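Local coordinates for exopolyphosphatase (Cytophaga hutchinsonii, PDB 3MDQ), which probably hydrolyses inorganic polyphosphate, releasing orthophosphate from the chain, at residues G81-R86 / G140-F145; I153-S158 / V193-A198. All coordinates share one frame; numbering follows the deposited sequence.

Interaction 1 (G81-R86 / G140-F145); sequences GTSAVR and GGSVEF. With SO4 (sulfate ion), chain D.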
ATOM      1  N   GLY A  81      11.658   4.949  -2.963  1.00 11.68           N
ATOM      2  CA  GLY A  81      11.852   3.502  -2.928  1.00 11.90           C
ATOM      3  C   GLY A  81      11.551   3.016  -1.513  1.00 12.25           C
ATOM      4  O   GLY A  81      12.075   3.569  -0.550  1.00 13.25           O
ATOM      5  N   THR A  82      10.746   1.961  -1.393  1.00 11.35           N
ATOM      6  CA  THR A  82      10.291   1.481  -0.073  1.00 11.03           C
ATOM      7  C   THR A  82      10.756   0.025   0.166  1.00 12.25           C
ATOM      8  O   THR A  82      11.942  -0.247  -0.041  1.00 11.76           O
ATOM      9  CB  THR A  82       8.797   1.663   0.073  1.00 11.42           C
ATOM     10  OG1 THR A  82       8.096   1.049  -1.036  1.00 13.76           O
ATOM     11  CG2 THR A  82       8.484   3.202   0.189  1.00 15.92           C
ATOM     12  N   SER A  83       9.909  -0.873   0.679  1.00 11.16           N
ATOM     13  CA  SER A  83      10.386  -2.163   1.224  1.00 10.75           C
ATOM     14  C   SER A  83      11.351  -2.949   0.295  1.00 11.04           C
ATOM     15  O   SER A  83      12.425  -3.366   0.727  1.00 11.06           O
ATOM     16  CB  SER A  83       9.187  -3.046   1.534  1.00 11.28           C
ATOM     17  OG  SER A  83       9.619  -4.280   2.077  1.00 12.25           O
ATOM     18  N   ALA A  84      10.945  -3.247  -0.925  1.00 12.42           N
ATOM     19  CA  ALA A  84      11.793  -4.077  -1.777  1.00 12.43           C
ATOM     20  C   ALA A  84      13.119  -3.366  -2.107  1.00 12.13           C
ATOM     21  O   ALA A  84      14.161  -3.991  -2.219  1.00 12.43           O
ATOM     22  CB  ALA A  84      11.088  -4.473  -3.065  1.00 12.93           C
ATOM     23  N   VAL A  85      13.076  -2.056  -2.244  1.00 10.62           N
ATOM     24  CA  VAL A  85      14.285  -1.286  -2.555  1.00 11.02           C
ATOM     25  C   VAL A  85      15.197  -1.229  -1.337  1.00 10.27           C
ATOM     26  O   VAL A  85      16.384  -1.628  -1.381  1.00 13.46           O
ATOM     27  CB  VAL A  85      13.939   0.116  -3.044  1.00 12.61           C
ATOM     28  CG1 VAL A  85      15.210   0.962  -3.253  1.00 14.20           C
ATOM     29  CG2 VAL A  85      13.102   0.087  -4.348  1.00 14.04           C
ATOM     30  N   ARG A  86      14.684  -0.836  -0.184  1.00 10.15           N
ATOM     31  CA  ARG A  86      15.555  -0.726   0.983  1.00 11.29           C
ATOM     32  C   ARG A  86      16.104  -2.088   1.484  1.00 11.47           C
ATOM     33  O   ARG A  86      17.192  -2.126   2.067  1.00 14.64           O
ATOM     34  CB  ARG A  86      14.881   0.058   2.122  1.00 15.87           C
ATOM     35  CG  ARG A  86      13.764  -0.611   2.782  1.00 14.09           C
ATOM     36  CD  ARG A  86      13.090   0.313   3.845  1.00 15.07           C
ATOM     37  NE  ARG A  86      11.845  -0.297   4.243  1.00 13.88           N
ATOM     38  CZ  ARG A  86      10.625   0.186   4.039  1.00 10.71           C
ATOM     39  NH1 ARG A  86      10.428   1.369   3.509  1.00 11.64           N
ATOM     40  NH2 ARG A  86       9.572  -0.545   4.390  1.00 14.84           N
ATOM     41  N   GLY A 140       3.163  -5.382  -1.031  1.00 10.95           N
ATOM     42  CA  GLY A 140       3.844  -6.632  -1.257  1.00  9.92           C
ATOM     43  C   GLY A 140       5.027  -6.908  -0.391  1.00  9.45           C
ATOM     44  O   GLY A 140       5.381  -8.058  -0.163  1.00 11.17           O
ATOM     45  N   GLY A 141       5.684  -5.860   0.118  1.00  8.81           N
ATOM     46  CA  GLY A 141       6.883  -6.013   0.894  1.00  9.92           C
ATOM     47  C   GLY A 141       6.745  -5.702   2.360  1.00  9.06           C
ATOM     48  O   GLY A 141       7.277  -6.421   3.197  1.00 10.74           O
ATOM     49  N   SER A 142       6.014  -4.631   2.671  1.00  9.57           N
ATOM     50  CA  SER A 142       5.801  -4.273   4.080  1.00 10.22           C
ATOM     51  C   SER A 142       4.366  -3.874   4.374  1.00  8.80           C
ATOM     52  O   SER A 142       3.566  -3.690   3.474  1.00  9.73           O
ATOM     53  CB  SER A 142       6.746  -3.136   4.467  1.00 10.51           C
ATOM     54  OG  SER A 142       6.375  -1.930   3.826  1.00 12.20           O
ATOM     55  N   VAL A 143       4.057  -3.840   5.681  1.00  8.12           N
ATOM     56  CA  VAL A 143       2.796  -3.350   6.170  1.00  7.47           C
ATOM     57  C   VAL A 143       3.095  -2.278   7.233  1.00  8.45           C
ATOM     58  O   VAL A 143       3.863  -2.502   8.180  1.00  9.59           O
ATOM     59  CB  VAL A 143       1.946  -4.467   6.796  1.00  9.51           C
ATOM     60  CG1 VAL A 143       0.604  -3.917   7.329  1.00 12.11           C
ATOM     61  CG2 VAL A 143       1.712  -5.645   5.754  1.00 10.30           C
ATOM     62  N   GLU A 144       2.522  -1.098   7.029  1.00  8.67           N
ATOM     63  CA  GLU A 144       2.679   0.016   7.967  1.00  9.78           C
ATOM     64  C   GLU A 144       1.392   0.187   8.778  1.00  9.37           C
ATOM     65  O   GLU A 144       0.301   0.117   8.217  1.00  9.99           O
ATOM     66  CB  GLU A 144       2.985   1.330   7.256  1.00 11.95           C
ATOM     67  CG  GLU A 144       4.398   1.470   6.703  1.00 12.50           C
ATOM     68  CD  GLU A 144       4.674   0.548   5.566  1.00 13.42           C
ATOM     69  OE1 GLU A 144       3.985   0.636   4.546  1.00 13.88           O
ATOM     70  OE2 GLU A 144       5.619  -0.282   5.691  1.00 14.60           O
ATOM     71  N   PHE A 145       1.565   0.416  10.067  1.00  8.93           N
ATOM     72  CA  PHE A 145       0.486   0.700  10.972  1.00  7.84           C
ATOM     73  C   PHE A 145       0.739   2.039  11.624  1.00  8.53           C
ATOM     74  O   PHE A 145       1.885   2.320  12.046  1.00  9.02           O
ATOM     75  CB  PHE A 145       0.404  -0.344  12.056  1.00  7.97           C
ATOM     76  CG  PHE A 145       0.014  -1.719  11.577  1.00  8.25           C
ATOM     77  CD1 PHE A 145      -1.300  -2.049  11.396  1.00  9.81           C
ATOM     78  CD2 PHE A 145       0.985  -2.674  11.350  1.00 11.04           C
ATOM     79  CE1 PHE A 145      -1.651  -3.310  10.957  1.00  9.27           C
ATOM     80  CE2 PHE A 145       0.630  -3.934  10.941  1.00  9.64           C
ATOM     81  CZ  PHE A 145      -0.673  -4.259  10.756  1.00  9.36           C
TER
HETATM   82  S   SO4 D 317       4.916  -2.126  -0.760  1.00 16.48           S
HETATM   83  O1  SO4 D 317       5.122  -3.052   0.378  1.00 17.90           O
HETATM   84  O2  SO4 D 317       4.251  -2.823  -1.907  1.00 17.78           O
HETATM   85  O3  SO4 D 317       4.071  -1.011  -0.300  1.00 19.60           O
HETATM   86  O4  SO4 D 317       6.273  -1.641  -0.958  1.00 23.00           O
HETATM   87  O   HOH W   1       6.961  -0.681   1.373  1.00 13.42           O

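Interaction 2 (I153-S158 / V193-A198); sequences ILWKQS and VPLEKA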
ATOM      1  N   ILE A 153       0.241  12.029  14.917  1.00 11.12           N
ATOM      2  CA  ILE A 153       0.597  10.615  14.956  1.00 11.75           C
ATOM      3  C   ILE A 153       1.047  10.297  16.368  1.00 11.59           C
ATOM      4  O   ILE A 153       2.025  10.863  16.886  1.00 13.13           O
ATOM      5  CB  ILE A 153       1.690  10.262  13.933  1.00 10.17           C
ATOM      6  CG1 ILE A 153       1.125  10.439  12.511  1.00 12.33           C
ATOM      7  CG2 ILE A 153       2.233   8.854  14.240  1.00 11.72           C
ATOM      8  CD1 ILE A 153       2.177  10.309  11.400  1.00 17.63           C
ATOM      9  N   LEU A 154       0.337   9.367  16.993  1.00 10.40           N
ATOM     10  CA  LEU A 154       0.640   8.894  18.323  1.00  8.97           C
ATOM     11  C   LEU A 154       1.666   7.780  18.358  1.00 10.56           C
ATOM     12  O   LEU A 154       2.487   7.693  19.276  1.00 10.84           O
ATOM     13  CB  LEU A 154      -0.667   8.450  18.986  1.00 11.08           C
ATOM     14  CG  LEU A 154      -1.731   9.558  19.124  1.00 12.16           C
ATOM     15  CD1 LEU A 154      -3.110   9.004  19.595  1.00 19.17           C
ATOM     16  CD2 LEU A 154      -1.251  10.656  20.099  1.00 16.79           C
ATOM     17  N   TRP A 155       1.633   6.920  17.337  1.00  9.32           N
ATOM     18  CA  TRP A 155       2.514   5.782  17.254  1.00  9.01           C
ATOM     19  C   TRP A 155       2.525   5.322  15.791  1.00 10.59           C
ATOM     20  O   TRP A 155       1.498   5.393  15.094  1.00  9.96           O
ATOM     21  CB  TRP A 155       2.039   4.633  18.150  1.00  9.93           C
ATOM     22  CG  TRP A 155       2.769   3.351  18.021  1.00 11.24           C
ATOM     23  CD1 TRP A 155       3.871   2.942  18.731  1.00 15.20           C
ATOM     24  CD2 TRP A 155       2.433   2.272  17.143  1.00 11.85           C
ATOM     25  NE1 TRP A 155       4.217   1.660  18.346  1.00 12.67           N
ATOM     26  CE2 TRP A 155       3.351   1.226  17.387  1.00 11.22           C
ATOM     27  CE3 TRP A 155       1.415   2.079  16.204  1.00 10.93           C
ATOM     28  CZ2 TRP A 155       3.315   0.020  16.672  1.00 11.13           C
ATOM     29  CZ3 TRP A 155       1.359   0.882  15.526  1.00  9.80           C
ATOM     30  CH2 TRP A 155       2.307  -0.133  15.770  1.00 11.64           C
ATOM     31  N   LYS A 156       3.658   4.823  15.342  1.00 10.78           N
ATOM     32  CA  LYS A 156       3.688   4.161  14.019  1.00  9.87           C
ATOM     33  C   LYS A 156       4.779   3.128  13.973  1.00  8.90           C
ATOM     34  O   LYS A 156       5.800   3.246  14.661  1.00 11.39           O
ATOM     35  CB  LYS A 156       3.868   5.139  12.868  1.00 10.53           C
ATOM     36  CG  LYS A 156       5.258   5.725  12.621  1.00 13.38           C
ATOM     37  CD  LYS A 156       5.773   6.553  13.732  1.00 14.28           C
ATOM     38  CE  LYS A 156       7.179   7.065  13.423  1.00 19.91           C
ATOM     39  NZ  LYS A 156       7.624   8.164  14.351  1.00 19.22           N
ATOM     40  N   GLN A 157       4.588   2.096  13.148  1.00 10.00           N
ATOM     41  CA  GLN A 157       5.617   1.075  12.968  1.00  9.27           C
ATOM     42  C   GLN A 157       5.380   0.360  11.651  1.00 10.37           C
ATOM     43  O   GLN A 157       4.237   0.099  11.273  1.00 10.11           O
ATOM     44  CB  GLN A 157       5.634   0.097  14.150  1.00  9.29           C
ATOM     45  CG  GLN A 157       6.848  -0.808  14.136  1.00 13.62           C
ATOM     46  CD  GLN A 157       7.231  -1.337  15.501  1.00 13.69           C
ATOM     47  OE1 GLN A 157       6.901  -0.739  16.541  1.00 19.04           O
ATOM     48  NE2 GLN A 157       7.938  -2.468  15.506  1.00 19.54           N
ATOM     49  N   SER A 158       6.473   0.043  10.959  1.00 10.93           N
ATOM     50  CA  SER A 158       6.460  -0.744   9.739  1.00 10.97           C
ATOM     51  C   SER A 158       6.962  -2.144  10.073  1.00 10.41           C
ATOM     52  O   SER A 158       7.921  -2.316  10.824  1.00 11.45           O
ATOM     53  CB  SER A 158       7.399  -0.094   8.737  1.00 11.28           C
ATOM     54  OG  SER A 158       7.495  -0.835   7.541  1.00 13.20           O
ATOM     55  N   VAL A 193       3.465  -8.124  18.191  1.00 10.49           N
ATOM     56  CA  VAL A 193       3.454  -7.722  19.586  1.00 10.60           C
ATOM     57  C   VAL A 193       3.542  -6.212  19.805  1.00 12.64           C
ATOM     58  O   VAL A 193       2.792  -5.683  20.589  1.00 11.76           O
ATOM     59  CB  VAL A 193       4.536  -8.494  20.421  1.00 11.73           C
ATOM     60  CG1 VAL A 193       4.573  -7.962  21.858  1.00 15.82           C
ATOM     61  CG2 VAL A 193       4.141  -9.970  20.478  1.00 12.67           C
ATOM     62  N   PRO A 194       4.392  -5.506  19.047  1.00 11.31           N
ATOM     63  CA  PRO A 194       4.479  -4.052  19.273  1.00 10.47           C
ATOM     64  C   PRO A 194       3.165  -3.362  18.883  1.00 12.00           C
ATOM     65  O   PRO A 194       2.799  -2.358  19.464  1.00 10.89           O
ATOM     66  CB  PRO A 194       5.631  -3.635  18.373  1.00 11.90           C
ATOM     67  CG  PRO A 194       6.467  -4.882  18.251  1.00 15.07           C
ATOM     68  CD  PRO A 194       5.494  -5.995  18.196  1.00 12.78           C
ATOM     69  N   LEU A 195       2.457  -3.926  17.901  1.00 10.38           N
ATOM     70  CA  LEU A 195       1.158  -3.388  17.535  1.00  9.34           C
ATOM     71  C   LEU A 195       0.127  -3.614  18.635  1.00 10.43           C
ATOM     72  O   LEU A 195      -0.625  -2.696  19.000  1.00 11.41           O
ATOM     73  CB  LEU A 195       0.680  -3.954  16.203  1.00  8.33           C
ATOM     74  CG  LEU A 195      -0.738  -3.574  15.817  1.00  9.08           C
ATOM     75  CD1 LEU A 195      -0.864  -2.060  15.491  1.00 11.56           C
ATOM     76  CD2 LEU A 195      -1.173  -4.375  14.599  1.00 12.14           C
ATOM     77  N   GLU A 196       0.120  -4.807  19.225  1.00 10.78           N
ATOM     78  CA  GLU A 196      -0.801  -5.085  20.293  1.00 12.92           C
ATOM     79  C   GLU A 196      -0.587  -4.106  21.455  1.00 12.34           C
ATOM     80  O   GLU A 196      -1.549  -3.590  22.059  1.00 11.62           O
ATOM     81  CB  GLU A 196      -0.592  -6.494  20.837  1.00 14.49           C
ATOM     82  CG  GLU A 196      -1.037  -7.605  20.029  1.00 16.23           C
ATOM     83  CD  GLU A 196      -0.865  -8.874  20.883  1.00 24.78           C
ATOM     84  OE1 GLU A 196       0.241  -9.438  20.910  1.00 26.87           O
ATOM     85  OE2 GLU A 196      -1.803  -9.212  21.636  1.00 28.82           O
ATOM     86  N   LYS A 197       0.677  -3.872  21.785  1.00  9.98           N
ATOM     87  CA  LYS A 197       1.026  -2.978  22.880  1.00 13.03           C
ATOM     88  C   LYS A 197       0.544  -1.567  22.596  1.00 12.73           C
ATOM     89  O   LYS A 197      -0.026  -0.920  23.465  1.00 13.99           O
ATOM     90  CB  LYS A 197       2.531  -3.039  23.151  1.00 15.40           C
ATOM     91  CG  LYS A 197       2.936  -4.335  23.824  1.00 22.75           C
ATOM     92  CD  LYS A 197       4.431  -4.351  24.113  1.00 34.10           C
ATOM     93  CE  LYS A 197       4.856  -5.639  24.802  1.00 32.65           C
ATOM     94  NZ  LYS A 197       6.324  -5.831  24.638  1.00 40.41           N
ATOM     95  N   ALA A 198       0.783  -1.091  21.367  1.00  9.47           N
ATOM     96  CA  ALA A 198       0.324   0.247  20.982  1.00 10.24           C
ATOM     97  C   ALA A 198      -1.184   0.413  21.003  1.00 11.57           C
ATOM     98  O   ALA A 198      -1.700   1.461  21.388  1.00 10.88           O
ATOM     99  CB  ALA A 198       0.900   0.630  19.621  1.00  9.07           C
TER

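Interaction 1 (G81-R86 / G140-F145)
Ser83 lays its hydroxyl against the peptide of Gly141, with OG 3.2 Å from Gly141 C. Its OG is anti to the backbone N (chi1 -179°), and a CB on Gly141 would collide with it. Around this touch the two segments share a sulfate and water 1. The water accepts from Ser83 N and donates both to Ser142 OG and, at 2.6 Å from its oxygen, to sulfate O4. From the turn 140-142, Gly141 N and Ser142 N both donate to sulfate O1, the Ser142 N bond being 2.9 Å long and nearly straight at 170°; Gly140 N holds O2, and Thr13 adds its hydroxyl to the ion. The glycine-rich turn before strand 143-148 cradles the sulfate with three backbone N-H groups, consistent with a phosphate-binding loop of the actin-like ATPase fold, and faces the start of helix 83-87 across the cleft between the two sheets; the sulfate probably marks where a substrate phosphate sits. One shell out, Ser142 OG donates to the syn lone pair of Glu144 OE2 at 2.6 Å, which helps fix the rotation of the hydroxyl. Arg86 brings NH2 to 3.5 Å from Ser142 OG, near the guanidinium plane, while Ser83 N lies 3.5 Å above that plane, over its centre. Salt bridges to Glu114 and Glu160, with a bond to the carbonyl of Ile109, hold the guanidinium in place.

Interaction 2 (I153-S158 / V193-A198)
Ala198 presses its methyl onto one face of the Trp155 indole: CB lies 3.4 Å from the centroid of the five-membered ring and 15° off its normal, a tight CH-pi contact. Trp155 has CG anti to the backbone N (chi1 173°), sending the indole out from the strand toward the helix. Leu195 CD1 comes to 3.7 Å from Trp155 CZ3, its side chain crossing that of Trp155 at about a right angle. Trp155 CZ2 meets Pro194 O, itself the acceptor for Ala198 N within the helix. Behind the indole, the backbone N of Gln157 sits 4.1 Å from the ring plane, toward the rim. Gln157 runs extended to set its carboxamide beside the proline, OE1 3.7 Å from Pro194 CB. An alanine in place of Trp155 would probably open a gap beneath Ala198 CB and leave Leu195 CD1 without this aromatic partner. Leu154 and Trp155 together face Ile147 in a classic beta bulge on the strand. The axes of strand 153-158 and helix 193-198 come within 9.6 Å and run nearly antiparallel (168°), so the helix packs on the edge strand of the six-stranded sheet, as in alpha/beta domains of the actin-like ATPase fold.

The centres of the two interactions are about 17 Å apart, yet neighbouring antiparallel strands of one sheet, 143-148 and 153-159, join them directly. Phe145 O takes the backbone N-H of Gln157, with Gln157 N at 2.9 Å, and the Phe145 side chain also touches Trp155 and Leu195 of interaction 2. Nearer the cleft, Ser158 OG probably hydrogen-bonds to Glu144 OE2 at 2.7 Å, giving that carboxylate oxygen a second partner. Interaction 1 holds the sulfate between the two sheets, whereas interaction 2 packs a helix on the edge strand of one of them, well away from the ion. Ser158 therefore links the end of strand 153-159 to the second shell of the sulfate site.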